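Local coordinates for protein potential RNA-dependent RNA polymerase (Human picobirnavirus, PDB 5I62) that copies RNA templates with ribonucleoside triphosphates, probably serving both transcription and genome replication of a small double-stranded RNA virus, at residues Y34-C48 with M420-Y432. Sequence-based numbering, arbitrary orientation.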
# COMPACT_ATOMS: atom_id res chain seq x y z
N TYR A 34 6.01 5.64 -20.57
CA TYR A 34 7.14 4.72 -20.63
C TYR A 34 6.65 3.32 -20.96
O TYR A 34 5.95 2.68 -20.16
CB TYR A 34 7.92 4.72 -19.31
CG TYR A 34 8.58 6.04 -19.04
CD1 TYR A 34 9.03 6.84 -20.08
CD2 TYR A 34 8.78 6.50 -17.74
CE1 TYR A 34 9.63 8.05 -19.86
CE2 TYR A 34 9.38 7.71 -17.50
CZ TYR A 34 9.81 8.48 -18.57
OH TYR A 34 10.42 9.70 -18.33
N ARG A 35 7.03 2.83 -22.13
CA ARG A 35 6.69 1.50 -22.60
C ARG A 35 7.92 0.62 -22.46
O ARG A 35 9.04 1.05 -22.79
CB ARG A 35 6.21 1.61 -24.04
CG ARG A 35 5.82 0.35 -24.73
CD ARG A 35 4.37 -0.09 -24.51
NE ARG A 35 4.16 -1.13 -25.50
CZ ARG A 35 4.66 -2.36 -25.40
NH1 ARG A 35 5.33 -2.74 -24.30
NH2 ARG A 35 4.47 -3.22 -26.39
N THR A 36 7.75 -0.59 -21.92
CA THR A 36 8.85 -1.54 -21.77
C THR A 36 9.14 -2.19 -23.13
O THR A 36 8.40 -2.01 -24.09
CB THR A 36 8.50 -2.60 -20.72
OG1 THR A 36 7.49 -3.46 -21.26
CG2 THR A 36 8.03 -1.98 -19.39
N PRO A 37 10.21 -2.99 -23.24
CA PRO A 37 10.44 -3.74 -24.48
C PRO A 37 9.50 -4.92 -24.69
O PRO A 37 9.60 -5.60 -25.71
CB PRO A 37 11.90 -4.24 -24.34
CG PRO A 37 12.47 -3.53 -23.16
CD PRO A 37 11.33 -3.13 -22.28
N PHE A 38 8.60 -5.19 -23.75
CA PHE A 38 7.67 -6.31 -23.86
C PHE A 38 6.81 -6.18 -25.12
O PHE A 38 6.11 -5.18 -25.30
CB PHE A 38 6.80 -6.34 -22.61
CG PHE A 38 5.87 -7.51 -22.52
CD1 PHE A 38 6.36 -8.81 -22.40
CD2 PHE A 38 4.49 -7.32 -22.48
CE1 PHE A 38 5.50 -9.89 -22.30
CE2 PHE A 38 3.63 -8.40 -22.37
CZ PHE A 38 4.13 -9.69 -22.27
N TYR A 39 6.87 -7.19 -25.99
CA TYR A 39 6.16 -7.18 -27.27
C TYR A 39 6.41 -5.87 -28.03
O TYR A 39 5.50 -5.24 -28.56
CB TYR A 39 4.66 -7.43 -27.09
CG TYR A 39 4.33 -8.91 -27.04
CD1 TYR A 39 4.50 -9.70 -28.16
CD2 TYR A 39 3.82 -9.49 -25.88
CE1 TYR A 39 4.20 -11.05 -28.13
CE2 TYR A 39 3.52 -10.84 -25.84
CZ TYR A 39 3.71 -11.61 -26.97
OH TYR A 39 3.42 -12.96 -26.96
N LYS A 40 7.68 -5.46 -28.07
CA LYS A 40 8.06 -4.28 -28.81
C LYS A 40 7.54 -4.37 -30.25
O LYS A 40 7.59 -5.43 -30.87
CB LYS A 40 9.57 -4.11 -28.80
CG LYS A 40 10.06 -2.84 -29.45
CD LYS A 40 11.58 -2.81 -29.42
CE LYS A 40 12.15 -1.57 -30.08
NZ LYS A 40 13.63 -1.67 -30.09
N GLY A 41 7.02 -3.25 -30.76
CA GLY A 41 6.39 -3.23 -32.06
C GLY A 41 4.91 -3.52 -32.06
O GLY A 41 4.27 -3.40 -33.11
N MET A 42 4.34 -3.89 -30.91
CA MET A 42 2.91 -4.08 -30.77
C MET A 42 2.37 -3.07 -29.77
O MET A 42 3.05 -2.72 -28.80
CB MET A 42 2.58 -5.51 -30.31
CG MET A 42 2.66 -6.54 -31.43
SD MET A 42 2.50 -8.25 -30.88
CE MET A 42 0.87 -8.22 -30.13
N SER A 43 1.16 -2.59 -30.02
CA SER A 43 0.52 -1.70 -29.07
C SER A 43 0.00 -2.50 -27.87
O SER A 43 -0.13 -3.73 -27.90
CB SER A 43 -0.64 -0.95 -29.71
OG SER A 43 -1.72 -1.84 -29.93
N LEU A 44 -0.31 -1.77 -26.81
CA LEU A 44 -0.89 -2.39 -25.64
C LEU A 44 -2.23 -3.07 -25.97
O LEU A 44 -2.50 -4.18 -25.50
CB LEU A 44 -1.05 -1.32 -24.56
CG LEU A 44 -1.73 -1.67 -23.25
CD1 LEU A 44 -0.89 -2.66 -22.46
CD2 LEU A 44 -1.93 -0.36 -22.49
N GLU A 45 -3.05 -2.43 -26.80
CA GLU A 45 -4.32 -3.01 -27.21
C GLU A 45 -4.11 -4.36 -27.88
O GLU A 45 -4.77 -5.35 -27.53
CB GLU A 45 -5.05 -2.06 -28.17
CG GLU A 45 -5.48 -0.71 -27.60
CD GLU A 45 -4.30 0.17 -27.19
OE1 GLU A 45 -3.50 0.57 -28.08
OE2 GLU A 45 -4.17 0.46 -25.99
N SER A 46 -3.17 -4.43 -28.82
CA SER A 46 -2.94 -5.66 -29.57
C SER A 46 -2.44 -6.78 -28.67
O SER A 46 -2.85 -7.93 -28.82
CB SER A 46 -1.97 -5.41 -30.71
OG SER A 46 -2.62 -4.65 -31.72
N ILE A 47 -1.53 -6.47 -27.74
CA ILE A 47 -1.11 -7.45 -26.74
C ILE A 47 -2.33 -7.96 -25.98
O ILE A 47 -2.56 -9.17 -25.88
CB ILE A 47 -0.08 -6.85 -25.77
CG1 ILE A 47 1.19 -6.44 -26.50
CG2 ILE A 47 0.22 -7.85 -24.64
CD1 ILE A 47 1.98 -5.39 -25.77
N CYS A 48 -3.12 -7.04 -25.44
CA CYS A 48 -4.28 -7.44 -24.65
C CYS A 48 -5.28 -8.21 -25.50
O CYS A 48 -5.82 -9.24 -25.07
CB CYS A 48 -4.92 -6.21 -24.01
SG CYS A 48 -3.92 -5.49 -22.67
N MET A 420 -4.99 -9.74 -17.17
CA MET A 420 -5.07 -8.48 -17.92
C MET A 420 -4.31 -7.38 -17.20
O MET A 420 -3.54 -6.63 -17.81
CB MET A 420 -6.52 -8.06 -18.16
CG MET A 420 -7.30 -8.99 -19.11
SD MET A 420 -6.58 -9.12 -20.78
CE MET A 420 -6.42 -7.42 -21.22
N ARG A 421 -4.50 -7.27 -15.88
CA ARG A 421 -3.71 -6.32 -15.11
C ARG A 421 -2.23 -6.62 -15.21
O ARG A 421 -1.41 -5.70 -15.35
CB ARG A 421 -4.16 -6.32 -13.65
CG ARG A 421 -3.45 -5.27 -12.79
CD ARG A 421 -4.18 -5.13 -11.47
NE ARG A 421 -3.68 -4.07 -10.60
CZ ARG A 421 -4.01 -2.78 -10.71
NH1 ARG A 421 -4.80 -2.35 -11.69
NH2 ARG A 421 -3.53 -1.91 -9.83
N ALA A 422 -1.86 -7.90 -15.15
CA ALA A 422 -0.46 -8.29 -15.29
C ALA A 422 0.11 -7.81 -16.62
O ALA A 422 1.20 -7.24 -16.67
CB ALA A 422 -0.30 -9.80 -15.14
N LEU A 423 -0.63 -8.05 -17.71
CA LEU A 423 -0.14 -7.65 -19.04
C LEU A 423 0.10 -6.15 -19.12
O LEU A 423 1.10 -5.71 -19.70
CB LEU A 423 -1.13 -8.08 -20.11
CG LEU A 423 -1.12 -9.54 -20.50
CD1 LEU A 423 -2.21 -9.80 -21.52
CD2 LEU A 423 0.26 -9.89 -21.08
N GLY A 424 -0.82 -5.35 -18.59
CA GLY A 424 -0.62 -3.91 -18.59
C GLY A 424 0.66 -3.51 -17.87
O GLY A 424 1.40 -2.63 -18.33
N ARG A 425 0.95 -4.16 -16.74
CA ARG A 425 2.16 -3.84 -15.99
C ARG A 425 3.41 -4.35 -16.69
O ARG A 425 4.47 -3.72 -16.58
CB ARG A 425 2.07 -4.42 -14.59
CG ARG A 425 0.93 -3.82 -13.82
CD ARG A 425 1.09 -3.97 -12.33
NE ARG A 425 0.15 -3.07 -11.68
CZ ARG A 425 0.35 -2.53 -10.49
NH1 ARG A 425 1.47 -2.80 -9.82
NH2 ARG A 425 -0.56 -1.71 -9.98
N LEU A 426 3.33 -5.49 -17.37
CA LEU A 426 4.47 -5.95 -18.15
C LEU A 426 4.78 -4.98 -19.29
O LEU A 426 5.95 -4.79 -19.65
CB LEU A 426 4.18 -7.35 -18.70
CG LEU A 426 4.14 -8.47 -17.66
CD1 LEU A 426 3.68 -9.77 -18.30
CD2 LEU A 426 5.49 -8.63 -16.98
N ALA A 427 3.76 -4.35 -19.85
CA ALA A 427 3.94 -3.52 -21.03
C ALA A 427 4.30 -2.07 -20.69
O ALA A 427 4.95 -1.39 -21.49
CB ALA A 427 2.68 -3.55 -21.89
N MET A 428 3.92 -1.60 -19.50
CA MET A 428 4.02 -0.20 -19.13
C MET A 428 4.72 -0.08 -17.79
O MET A 428 4.41 -0.82 -16.86
CB MET A 428 2.63 0.43 -19.01
CG MET A 428 1.86 0.45 -20.29
SD MET A 428 2.49 1.83 -21.23
CE MET A 428 1.26 1.92 -22.53
N GLN A 429 5.62 0.89 -17.66
CA GLN A 429 6.31 1.06 -16.40
C GLN A 429 6.12 2.47 -15.87
O GLN A 429 5.79 3.41 -16.60
CB GLN A 429 7.79 0.72 -16.52
CG GLN A 429 8.54 1.56 -17.52
CD GLN A 429 9.88 0.94 -17.86
OE1 GLN A 429 10.27 -0.07 -17.26
NE2 GLN A 429 10.60 1.56 -18.80
N GLU A 430 6.36 2.59 -14.56
CA GLU A 430 6.14 3.85 -13.86
C GLU A 430 7.31 4.81 -14.03
O GLU A 430 7.12 6.03 -14.05
CB GLU A 430 5.94 3.56 -12.38
CG GLU A 430 5.58 4.77 -11.57
CD GLU A 430 5.24 4.39 -10.15
OE1 GLU A 430 5.19 3.17 -9.85
OE2 GLU A 430 5.03 5.31 -9.34
N ARG A 431 8.52 4.29 -14.12
CA ARG A 431 9.70 5.13 -14.19
C ARG A 431 10.67 4.57 -15.21
O ARG A 431 10.80 3.36 -15.38
CB ARG A 431 10.38 5.24 -12.83
CG ARG A 431 9.85 6.40 -12.03
CD ARG A 431 10.30 6.34 -10.59
NE ARG A 431 9.14 6.32 -9.72
CZ ARG A 431 8.39 7.38 -9.44
NH1 ARG A 431 8.70 8.57 -9.96
NH2 ARG A 431 7.34 7.25 -8.63
N TYR A 432 11.35 5.48 -15.87
CA TYR A 432 12.32 5.11 -16.89
C TYR A 432 13.67 4.85 -16.24
O TYR A 432 14.11 5.61 -15.38
CB TYR A 432 12.41 6.22 -17.94
CG TYR A 432 13.61 6.14 -18.83
CD1 TYR A 432 13.58 5.39 -20.00
CD2 TYR A 432 14.77 6.83 -18.52
CE1 TYR A 432 14.68 5.32 -20.82
CE2 TYR A 432 15.88 6.77 -19.33
CZ TYR A 432 15.83 6.02 -20.49
OH TYR A 432 16.94 5.96 -21.30
O HOH W 1 3.79 3.81 -18.41
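The last carbonyls of helix 420-427, L426 O and A427 O, receive donors here from T36 and R35 in the N-terminal part of the polymerase chain; after the helix M428 and R35 form an antiparallel non-hydrogen-bonded pair, part of a short, weakly bonded two-stranded sheet. T36 OG1 donates to L426 O at 2.6 Å, in the carbonyl plane. With chi1 at 70° the hydroxyl lies between the backbone N and the carbonyl carbon, where it also accepts from F38 N and closes an ST turn. A427 O takes two donors: T36 N at 2.9 Å, from well above the carbonyl plane, and R35 NH1 at 3.1 Å, on an in-plane lone pair.

That guanidinium also ties up its own loop, NH1 and NH2 both gripping F38 O end-on while NH2 reaches M42 O at 2.8 Å in a nearly straight bond. Beyond the helix, Q429 N donates to Y34 O, and a water bridges Y34 O and Q429 O. Farther on, Y432 CB sits over one face of the Y34 ring, 3.5 Å from its centroid, a CH-pi contact.

On the apolar side, the F38 ring lies between L426 CB on one face and Y39 CD2 on the other, with L423 CD2 at its edge. L44 forks over the helix end: CD1 meets A427 CB at 3.7 Å, and CD2 meets M428 CE. M420, bent at chi2 and chi3, brings CE against C48 CB; the axes of 44-48 and 420-427 are inclined at 143°, nearer antiparallel than parallel. W51 and L55 of helix 44-55 also touch M420.

Two terminal carbonyls of a buried helix end thus find donors in a part of the chain far away in sequence, and the arginine's positive charge probably complements the negative end of the helix dipole while bracing the type II turn Y39-M42 through F38 O and M42 O.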